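Local coordinates for protein anthranilate-CoA ligase (Stigmatella aurantiaca, PDB 4WV3) that is an AMP-binding enzyme of the ANL superfamily, built from a large N-terminal part and a smaller C-terminal domain, at residues F213-L218 / G243-A248; T268-A273 / C290-E295; L301-K306 / I334-S339. All blocks are in the same frame, centred on the assembly; numbering follows the deposited sequence.

Contact 1: F213-L218 / G243-A248; sequences FALAKL and GAARVA
L215 and K217 both reach across to the segment 243-248, L215 to A245 and K217 to G243, through torsions that carry their side-chain ends over to it, since neither side chain sets out directly toward it. In L215, CG lies trans to the backbone N (chi1 -175°), and this swings the isobutyl group over to A245. In K217 the chain folds once, at chi2 (-59°), and is then fully extended through its last two torsions, delivering the ammonium group to the backbone of G243.

The apolar half of the contact is small. CD1 of L215 meets CB of A245 at 3.7 Å. CG of L215 follows at 4.0 Å from CB of A245. The methyl of A245 points at 213-218, so the leucine rests on it with one branch in front. The polar half is a single hydrogen bond, in which NZ of K217 donates to O of G243 over 3.1 Å. The donor sits nearly in line with the C=O bond (C=O...NZ angle 161°) and so engages the end of the carbonyl. K217 is also in contact with D69, a second neighbour in a loop. The two touches fall on G243, just before the type I turn from A244 to V247, and on A245 within it, and V247 takes the N-cap position of helix 248-258. That helix contributes V251 to the surroundings of L215, which also touches N265.

This is a surface contact just beyond the C-terminal end of strand 211-214, which in the mixed sheet runs between the parallel strands 237-239 and 262-265. It ties the loop leaving strand 211-214 to the loop that follows 237-239, across a beta-alpha-beta crossover through helix 221-234, as expected of an open alpha/beta domain.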
loop_
_atom_site.group_PDB
_atom_site.type_symbol
_atom_site.label_atom_id
_atom_site.label_comp_id
_atom_site.label_asym_id
_atom_site.label_seq_id
_atom_site.Cartn_x
_atom_site.Cartn_y
_atom_site.Cartn_z
ATOM N N PHE A 213 -13.524 -2.396 0.571
ATOM C CA PHE A 213 -13.102 -1.898 1.873
ATOM C C PHE A 213 -11.655 -2.292 2.129
ATOM O O PHE A 213 -11.331 -3.474 2.239
ATOM C CB PHE A 213 -14.008 -2.426 2.987
ATOM C CG PHE A 213 -13.480 -2.162 4.371
ATOM C CD1 PHE A 213 -13.095 -0.886 4.750
ATOM C CD2 PHE A 213 -13.380 -3.190 5.295
ATOM C CE1 PHE A 213 -12.607 -0.641 6.022
ATOM C CE2 PHE A 213 -12.897 -2.951 6.570
ATOM C CZ PHE A 213 -12.511 -1.675 6.934
ATOM N N ALA A 214 -10.786 -1.291 2.213
ATOM C CA ALA A 214 -9.370 -1.530 2.452
ATOM C C ALA A 214 -8.946 -0.977 3.801
ATOM O O ALA A 214 -9.277 0.157 4.150
ATOM C CB ALA A 214 -8.536 -0.908 1.349
ATOM N N LEU A 215 -8.215 -1.783 4.563
ATOM C CA LEU A 215 -7.619 -1.309 5.800
ATOM C C LEU A 215 -6.481 -0.361 5.444
ATOM O O LEU A 215 -6.152 0.549 6.204
ATOM C CB LEU A 215 -7.108 -2.479 6.640
ATOM C CG LEU A 215 -6.560 -2.123 8.023
ATOM C CD1 LEU A 215 -7.581 -1.306 8.798
ATOM C CD2 LEU A 215 -6.178 -3.376 8.791
ATOM N N ALA A 216 -5.894 -0.583 4.270
ATOM C CA ALA A 216 -4.861 0.294 3.737
ATOM C C ALA A 216 -5.423 1.692 3.516
ATOM O O ALA A 216 -6.523 1.852 2.987
ATOM C CB ALA A 216 -4.308 -0.268 2.438
ATOM N N LYS A 217 -4.662 2.701 3.922
ATOM C CA LYS A 217 -5.118 4.083 3.849
ATOM C C LYS A 217 -5.029 4.648 2.435
ATOM O O LYS A 217 -4.445 4.033 1.543
ATOM C CB LYS A 217 -4.324 4.956 4.819
ATOM C CG LYS A 217 -4.447 4.531 6.271
ATOM C CD LYS A 217 -5.895 4.560 6.728
ATOM C CE LYS A 217 -6.016 4.216 8.201
ATOM N NZ LYS A 217 -7.427 4.305 8.669
ATOM N N LEU A 218 -5.605 5.830 2.245
ATOM C CA LEU A 218 -5.691 6.441 0.923
ATOM C C LEU A 218 -4.393 7.112 0.465
ATOM O O LEU A 218 -4.260 7.472 -0.704
ATOM C CB LEU A 218 -6.863 7.427 0.864
ATOM C CG LEU A 218 -8.251 6.788 0.960
ATOM C CD1 LEU A 218 -9.329 7.844 1.134
ATOM C CD2 LEU A 218 -8.533 5.932 -0.267
ATOM N N GLY A 243 -10.541 5.269 11.640
ATOM C CA GLY A 243 -9.950 4.902 12.914
ATOM C C GLY A 243 -8.577 4.267 12.809
ATOM O O GLY A 243 -8.048 4.077 11.713
ATOM N N ALA A 244 -7.998 3.939 13.960
ATOM C CA ALA A 244 -6.690 3.298 14.008
ATOM C C ALA A 244 -6.767 1.877 13.459
ATOM O O ALA A 244 -7.655 1.106 13.826
ATOM C CB ALA A 244 -6.153 3.291 15.428
ATOM N N ALA A 245 -5.829 1.539 12.583
ATOM C CA ALA A 245 -5.813 0.234 11.933
ATOM C C ALA A 245 -5.411 -0.886 12.891
ATOM O O ALA A 245 -5.679 -2.059 12.630
ATOM C CB ALA A 245 -4.882 0.259 10.729
ATOM N N ARG A 246 -4.776 -0.516 13.999
ATOM C CA ARG A 246 -4.249 -1.491 14.954
ATOM C C ARG A 246 -5.339 -2.316 15.641
ATOM O O ARG A 246 -5.088 -3.435 16.091
ATOM C CB ARG A 246 -3.368 -0.797 15.998
ATOM C CG ARG A 246 -4.080 0.272 16.812
ATOM C CD ARG A 246 -3.141 0.922 17.819
ATOM N NE ARG A 246 -3.833 1.888 18.668
ATOM C CZ ARG A 246 -3.919 3.189 18.407
ATOM N NH1 ARG A 246 -3.352 3.687 17.317
ATOM N NH2 ARG A 246 -4.571 3.991 19.237
ATOM N N VAL A 247 -6.546 -1.763 15.722
ATOM C CA VAL A 247 -7.662 -2.467 16.344
ATOM C C VAL A 247 -8.373 -3.349 15.321
ATOM O O VAL A 247 -9.242 -2.883 14.584
ATOM C CB VAL A 247 -8.670 -1.488 16.968
ATOM C CG1 VAL A 247 -9.691 -2.245 17.800
ATOM C CG2 VAL A 247 -7.949 -0.460 17.821
ATOM N N ALA A 248 -7.998 -4.624 15.286
ATOM C CA ALA A 248 -8.516 -5.555 14.289
ATOM C C ALA A 248 -10.004 -5.845 14.464
ATOM O O ALA A 248 -10.694 -6.184 13.503
ATOM C CB ALA A 248 -7.715 -6.851 14.309
#

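Contact 2: T268-A273 / C290-E295; sequences TGYAAA and CVSASE. With 3UK (5'-O-[(S)-[(2-aminobenzoyl)oxy](hydroxy)phosphoryl]adenosine), chain C.
The ring of Y270 is the flat group of the contact, and it meets strand 290-292 with its hydroxyl end. At the edge of the ring, in its plane, lies O of V291. C290 and S292, the residues before and after, present their CB atoms to the ring obliquely, while W305 of helix 299-309 pairs edge-to-face with Y270.

The ring stands where CG trans to the carbonyl carbon places it (chi1 -75°), pointing from helix 268-273 toward the strand. CE2 of Y270 is 3.6 Å from CB of S292, and OH of Y270 is 3.5 Å from CB of C290. C290 and S292 both direct their side chains at the helix, whereas V291 between them turns its isopropyl group the other way and offers its backbone. The hydroxyl of Y270 donates to O of V291 over 2.7 Å. It approaches from above the carbonyl plane, 66° out of it, and thus misses the lone pairs. Helix and strand axes come within 10.3 Å and run at 124° to each other, a span that the tyrosine bridges. They belong to the beta-alpha-beta unit 262-265, 267-274, 289-292.

Beyond the strand, A293, S294 and E295 line the pocket of the bound 5'-O-[(S)-[(2-aminobenzoyl)oxy](hydroxy)phosphoryl]adenosine. CB of A293 lies 3.5 Å from C28 of its aminobenzoyl ring, and the backbone of S294 and E295 runs beside the adenine.

The buried phenol is thereby given an acceptor on a strand whose backbone is also bonded to F263 and N265, so a polar group in the core is satisfied by main chain while carbon atoms of the strand, CB of S292 among them, pack beside its ring.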
loop_
_atom_site.group_PDB
_atom_site.type_symbol
_atom_site.label_atom_id
_atom_site.label_comp_id
_atom_site.label_asym_id
_atom_site.label_seq_id
_atom_site.Cartn_x
_atom_site.Cartn_y
_atom_site.Cartn_z
ATOM N N THR A 268 0.075 -8.892 7.926
ATOM C CA THR A 268 0.133 -8.559 9.343
ATOM C C THR A 268 -1.256 -8.225 9.886
ATOM O O THR A 268 -1.524 -8.392 11.075
ATOM C CB THR A 268 1.101 -7.386 9.619
ATOM O OG1 THR A 268 1.177 -7.149 11.029
ATOM C CG2 THR A 268 0.629 -6.118 8.920
ATOM N N GLY A 269 -2.136 -7.759 9.004
ATOM C CA GLY A 269 -3.500 -7.438 9.381
ATOM C C GLY A 269 -4.369 -8.677 9.423
ATOM O O GLY A 269 -5.215 -8.825 10.306
ATOM N N TYR A 270 -4.161 -9.572 8.461
ATOM C CA TYR A 270 -4.882 -10.839 8.429
ATOM C C TYR A 270 -4.513 -11.706 9.628
ATOM O O TYR A 270 -5.360 -12.403 10.186
ATOM C CB TYR A 270 -4.597 -11.595 7.129
ATOM C CG TYR A 270 -5.297 -11.030 5.912
ATOM C CD1 TYR A 270 -6.670 -11.177 5.747
ATOM C CD2 TYR A 270 -4.586 -10.366 4.922
ATOM C CE1 TYR A 270 -7.315 -10.668 4.635
ATOM C CE2 TYR A 270 -5.223 -9.854 3.805
ATOM C CZ TYR A 270 -6.587 -10.008 3.666
ATOM O OH TYR A 270 -7.223 -9.500 2.557
ATOM N N ALA A 271 -3.244 -11.654 10.020
ATOM C CA ALA A 271 -2.760 -12.426 11.160
ATOM C C ALA A 271 -3.318 -11.884 12.472
ATOM O O ALA A 271 -3.673 -12.648 13.369
ATOM C CB ALA A 271 -1.240 -12.432 11.191
ATOM N N ALA A 272 -3.391 -10.560 12.574
ATOM C CA ALA A 272 -3.931 -9.909 13.763
ATOM C C ALA A 272 -5.414 -10.222 13.940
ATOM O O ALA A 272 -5.895 -10.380 15.062
ATOM C CB ALA A 272 -3.709 -8.406 13.690
ATOM N N ALA A 273 -6.135 -10.308 12.826
ATOM C CA ALA A 273 -7.562 -10.604 12.858
ATOM C C ALA A 273 -7.815 -12.042 13.298
ATOM O O ALA A 273 -8.699 -12.304 14.114
ATOM C CB ALA A 273 -8.189 -10.343 11.497
ATOM N N CYS A 290 -11.000 -11.477 -1.042
ATOM C CA CYS A 290 -10.090 -10.683 -0.228
ATOM C C CYS A 290 -8.777 -10.485 -0.973
ATOM O O CYS A 290 -8.384 -11.318 -1.790
ATOM C CB CYS A 290 -9.839 -11.354 1.123
ATOM S SG CYS A 290 -11.267 -11.347 2.233
ATOM N N VAL A 291 -8.106 -9.371 -0.697
ATOM C CA VAL A 291 -6.849 -9.049 -1.360
ATOM C C VAL A 291 -5.757 -8.769 -0.332
ATOM O O VAL A 291 -5.993 -8.084 0.664
ATOM C CB VAL A 291 -7.004 -7.826 -2.290
ATOM C CG1 VAL A 291 -5.697 -7.525 -3.011
ATOM C CG2 VAL A 291 -8.124 -8.056 -3.291
ATOM N N SER A 292 -4.565 -9.307 -0.576
ATOM C CA SER A 292 -3.421 -9.083 0.302
ATOM C C SER A 292 -2.222 -8.558 -0.478
ATOM O O SER A 292 -1.967 -8.991 -1.603
ATOM C CB SER A 292 -3.041 -10.372 1.031
ATOM O OG SER A 292 -1.908 -10.177 1.857
ATOM N N ALA A 293 -1.489 -7.625 0.122
ATOM C CA ALA A 293 -0.299 -7.062 -0.509
ATOM C C ALA A 293 0.483 -6.276 0.541
ATOM O O ALA A 293 0.097 -6.240 1.707
ATOM C CB ALA A 293 -0.683 -5.973 -1.498
ATOM N N SER A 294 1.562 -5.630 0.110
ATOM C CA SER A 294 2.446 -4.914 1.018
ATOM C C SER A 294 3.648 -5.803 1.287
ATOM O O SER A 294 4.793 -5.419 1.050
ATOM C CB SER A 294 1.726 -4.583 2.326
ATOM O OG SER A 294 2.422 -3.583 3.052
ATOM N N GLU A 295 3.367 -7.005 1.776
ATOM C CA GLU A 295 4.382 -8.047 1.927
ATOM C C GLU A 295 3.802 -9.400 1.530
ATOM O O GLU A 295 2.584 -9.549 1.422
ATOM C CB GLU A 295 4.926 -8.097 3.360
ATOM C CG GLU A 295 5.849 -6.940 3.723
ATOM C CD GLU A 295 6.665 -7.210 4.975
ATOM O OE1 GLU A 295 6.701 -8.374 5.423
ATOM O OE2 GLU A 295 7.272 -6.259 5.509
HETATM C C10 3UK C . 6.757 -5.252 -1.390
HETATM C C15 3UK C . 5.299 -7.243 -1.743
HETATM C C17 3UK C . 5.601 -9.582 -1.676
HETATM C C21 3UK C . 7.709 -5.378 -2.547
HETATM C C26 3UK C . 1.939 -1.811 -2.989
HETATM C C28 3UK C . 0.231 -3.356 -3.715
HETATM O O01 3UK C . 3.396 -1.962 -1.069
HETATM C C02 3UK C . 3.242 -1.483 -2.171
HETATM O O03 3UK C . 4.017 -0.360 -2.571
HETATM P P04 3UK C . 5.268 0.124 -1.715
HETATM O O05 3UK C . 5.875 1.393 -2.390
HETATM O O06 3UK C . 6.416 -0.995 -1.637
HETATM C C07 3UK C . 6.510 -1.990 -2.669
HETATM C C08 3UK C . 7.322 -3.137 -2.142
HETATM O O09 3UK C . 6.558 -3.864 -1.154
HETATM N N11 3UK C . 5.510 -5.877 -1.693
HETATM C C12 3UK C . 4.338 -5.231 -1.969
HETATM N N13 3UK C . 3.377 -6.170 -2.198
HETATM C C14 3UK C . 3.948 -7.425 -2.064
HETATM N N16 3UK C . 6.099 -8.324 -1.555
HETATM N N18 3UK C . 4.332 -9.822 -1.976
HETATM C C19 3UK C . 3.477 -8.807 -2.177
HETATM N N20 3UK C . 2.119 -9.072 -2.498
HETATM O O22 3UK C . 9.023 -5.585 -2.063
HETATM C C23 3UK C . 7.624 -4.093 -3.223
HETATM O O24 3UK C . 8.889 -3.774 -3.835
HETATM O O25 3UK C . 4.812 0.497 -0.314
HETATM C C27 3UK C . 1.403 -3.076 -2.971
HETATM C C29 3UK C . -0.397 -2.323 -4.490
HETATM C C30 3UK C . 0.140 -1.059 -4.512
HETATM C C31 3UK C . 1.310 -0.776 -3.765
HETATM N N32 3UK C . 1.882 0.570 -3.786
#

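Contact 3: L301-K306 / I334-S339; sequences LWYAWK and IRPGSS
P336 crosses W302 obliquely, with its CG over the six-membered ring of the indole, 4.0 Å from the centroid of that ring and 21° off the ring normal, a CH-pi contact displaced toward the rim. On the opposite face of the indole lies CB of K306, one helical turn along, while CD1 of Y303 lies at its edge in plane. The indole is therefore held between the loop and its own helix.

Y303 takes the proline from another direction. Its OH is 3.6 Å from CG of P336, so CG of the proline sits in the corner formed by two aromatic side chains of successive helix residues. Along the NE1-CE2-CZ2 side of the indole, CG2 of I334 comes within 3.7 Å of NE1 of W302 and also touches CZ2. This branch is trans to the backbone N of I334, which aims it at the helix. The polar end of the indole is engaged elsewhere, as NE1 of W302 donates to O of I313.

P336 is the second residue of a type II turn from R335 to S338, with G337 at a positive phi (103°). O of R335 accepts from both N of S338, at 3.0 Å, and OG of S338, at 2.6 Å.

Helix 299-309, which also packs on helix 267-274 through L301 and W305, is in this way joined to the loop between strands 325-328 and 341-342. R335 carries the connection further by salt bridges to D402 and D404.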
loop_
_atom_site.group_PDB
_atom_site.type_symbol
_atom_site.label_atom_id
_atom_site.label_comp_id
_atom_site.label_asym_id
_atom_site.label_seq_id
_atom_site.Cartn_x
_atom_site.Cartn_y
_atom_site.Cartn_z
ATOM N N LEU A 301 -1.294 -18.497 6.364
ATOM C CA LEU A 301 -2.311 -17.474 6.580
ATOM C C LEU A 301 -3.433 -17.573 5.553
ATOM O O LEU A 301 -4.594 -17.300 5.865
ATOM C CB LEU A 301 -1.693 -16.075 6.553
ATOM C CG LEU A 301 -1.206 -15.538 7.898
ATOM C CD1 LEU A 301 -0.682 -14.118 7.751
ATOM C CD2 LEU A 301 -2.325 -15.595 8.929
ATOM N N TRP A 302 -3.086 -17.962 4.330
ATOM C CA TRP A 302 -4.080 -18.113 3.275
ATOM C C TRP A 302 -5.059 -19.225 3.624
ATOM O O TRP A 302 -6.265 -19.083 3.426
ATOM C CB TRP A 302 -3.416 -18.400 1.926
ATOM C CG TRP A 302 -4.380 -18.356 0.773
ATOM C CD1 TRP A 302 -4.637 -17.290 -0.040
ATOM C CD2 TRP A 302 -5.222 -19.422 0.315
ATOM N NE1 TRP A 302 -5.583 -17.627 -0.978
ATOM C CE2 TRP A 302 -5.960 -18.929 -0.781
ATOM C CE3 TRP A 302 -5.425 -20.745 0.723
ATOM C CZ2 TRP A 302 -6.883 -19.712 -1.473
ATOM C CZ3 TRP A 302 -6.343 -21.520 0.035
ATOM C CH2 TRP A 302 -7.060 -21.002 -1.050
ATOM N N TYR A 303 -4.537 -20.330 4.146
ATOM C CA TYR A 303 -5.378 -21.457 4.531
ATOM C C TYR A 303 -6.188 -21.152 5.788
ATOM O O TYR A 303 -7.363 -21.507 5.877
ATOM C CB TYR A 303 -4.544 -22.725 4.732
ATOM C CG TYR A 303 -4.016 -23.322 3.446
ATOM C CD1 TYR A 303 -4.884 -23.804 2.476
ATOM C CD2 TYR A 303 -2.652 -23.414 3.209
ATOM C CE1 TYR A 303 -4.407 -24.351 1.299
ATOM C CE2 TYR A 303 -2.165 -23.959 2.036
ATOM C CZ TYR A 303 -3.047 -24.427 1.085
ATOM O OH TYR A 303 -2.564 -24.971 -0.083
ATOM N N ALA A 304 -5.558 -20.491 6.754
ATOM C CA ALA A 304 -6.221 -20.153 8.010
ATOM C C ALA A 304 -7.412 -19.230 7.779
ATOM O O ALA A 304 -8.422 -19.320 8.475
ATOM C CB ALA A 304 -5.234 -19.521 8.982
ATOM N N TRP A 305 -7.287 -18.345 6.797
ATOM C CA TRP A 305 -8.370 -17.437 6.447
ATOM C C TRP A 305 -9.420 -18.168 5.617
ATOM O O TRP A 305 -10.619 -17.932 5.764
ATOM C CB TRP A 305 -7.825 -16.234 5.674
ATOM C CG TRP A 305 -8.825 -15.137 5.478
ATOM C CD1 TRP A 305 -9.641 -14.953 4.401
ATOM C CD2 TRP A 305 -9.115 -14.067 6.387
ATOM N NE1 TRP A 305 -10.421 -13.836 4.582
ATOM C CE2 TRP A 305 -10.117 -13.274 5.794
ATOM C CE3 TRP A 305 -8.624 -13.704 7.646
ATOM C CZ2 TRP A 305 -10.639 -12.142 6.415
ATOM C CZ3 TRP A 305 -9.142 -12.579 8.260
ATOM C CH2 TRP A 305 -10.139 -11.811 7.646
ATOM N N LYS A 306 -8.958 -19.064 4.750
ATOM C CA LYS A 306 -9.843 -19.833 3.882
ATOM C C LYS A 306 -10.696 -20.814 4.680
ATOM O O LYS A 306 -11.841 -21.085 4.326
ATOM C CB LYS A 306 -9.028 -20.587 2.829
ATOM C CG LYS A 306 -9.856 -21.437 1.879
ATOM C CD LYS A 306 -10.816 -20.583 1.071
ATOM C CE LYS A 306 -11.605 -21.423 0.083
ATOM N NZ LYS A 306 -12.540 -20.592 -0.726
ATOM N N ILE A 334 -5.066 -19.697 -7.999
ATOM C CA ILE A 334 -4.377 -19.291 -6.780
ATOM C C ILE A 334 -3.354 -20.327 -6.335
ATOM O O ILE A 334 -3.678 -21.505 -6.185
ATOM C CB ILE A 334 -5.365 -19.076 -5.612
ATOM C CG1 ILE A 334 -6.347 -17.951 -5.933
ATOM C CG2 ILE A 334 -4.614 -18.769 -4.323
ATOM C CD1 ILE A 334 -7.327 -17.669 -4.825
ATOM N N ARG A 335 -2.118 -19.886 -6.129
ATOM C CA ARG A 335 -1.120 -20.713 -5.466
ATOM C C ARG A 335 -0.699 -20.043 -4.162
ATOM O O ARG A 335 0.039 -19.056 -4.177
ATOM C CB ARG A 335 0.091 -20.960 -6.368
ATOM C CG ARG A 335 1.224 -21.706 -5.678
ATOM C CD ARG A 335 2.056 -22.499 -6.670
ATOM N NE ARG A 335 1.270 -23.549 -7.314
ATOM C CZ ARG A 335 1.775 -24.467 -8.131
ATOM N NH1 ARG A 335 3.072 -24.472 -8.406
ATOM N NH2 ARG A 335 0.985 -25.384 -8.671
ATOM N N PRO A 336 -1.188 -20.572 -3.030
ATOM C CA PRO A 336 -0.958 -20.013 -1.692
ATOM C C PRO A 336 0.522 -19.815 -1.375
ATOM O O PRO A 336 1.306 -20.762 -1.445
ATOM C CB PRO A 336 -1.560 -21.075 -0.766
ATOM C CG PRO A 336 -2.605 -21.741 -1.594
ATOM C CD PRO A 336 -2.044 -21.771 -2.987
ATOM N N GLY A 337 0.894 -18.585 -1.037
ATOM C CA GLY A 337 2.265 -18.268 -0.691
ATOM C C GLY A 337 3.015 -17.568 -1.808
ATOM O O GLY A 337 4.074 -16.983 -1.582
ATOM N N SER A 338 2.464 -17.624 -3.017
ATOM C CA SER A 338 3.114 -17.030 -4.180
ATOM C C SER A 338 2.453 -15.720 -4.591
ATOM O O SER A 338 1.356 -15.395 -4.136
ATOM C CB SER A 338 3.093 -18.004 -5.358
ATOM O OG SER A 338 1.776 -18.171 -5.851
ATOM N N SER A 339 3.129 -14.976 -5.461
ATOM C CA SER A 339 2.599 -13.721 -5.978
ATOM C C SER A 339 1.767 -13.956 -7.235
ATOM O O SER A 339 1.292 -13.010 -7.861
ATOM C CB SER A 339 3.735 -12.741 -6.276
ATOM O OG SER A 339 4.456 -12.423 -5.100
#

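Overall arrangement
Followed from the N terminus, the three contacts come in series, and none encloses or crosses another. Contact 1 closes a loop from strand 211-214 through helix 221-234 and strand 237-239 to the lead-in of helix 248-258. Contact 2 closes a shorter loop from helix 267-274 to strand 289-292. Contact 3 runs from helix 299-309 past strands 313-318 and 325-328 to the loop ahead of 341-342. Contacts 1 and 2 touch where CB of A248 packs on CA of A273, at 4.0 Å. Contacts 2 and 3 meet where helix 299-309 packs on helix 267-274 and strand 289-292, W305 reaching C290 and A273. Together they link successive parts of the mixed sheet and its helices.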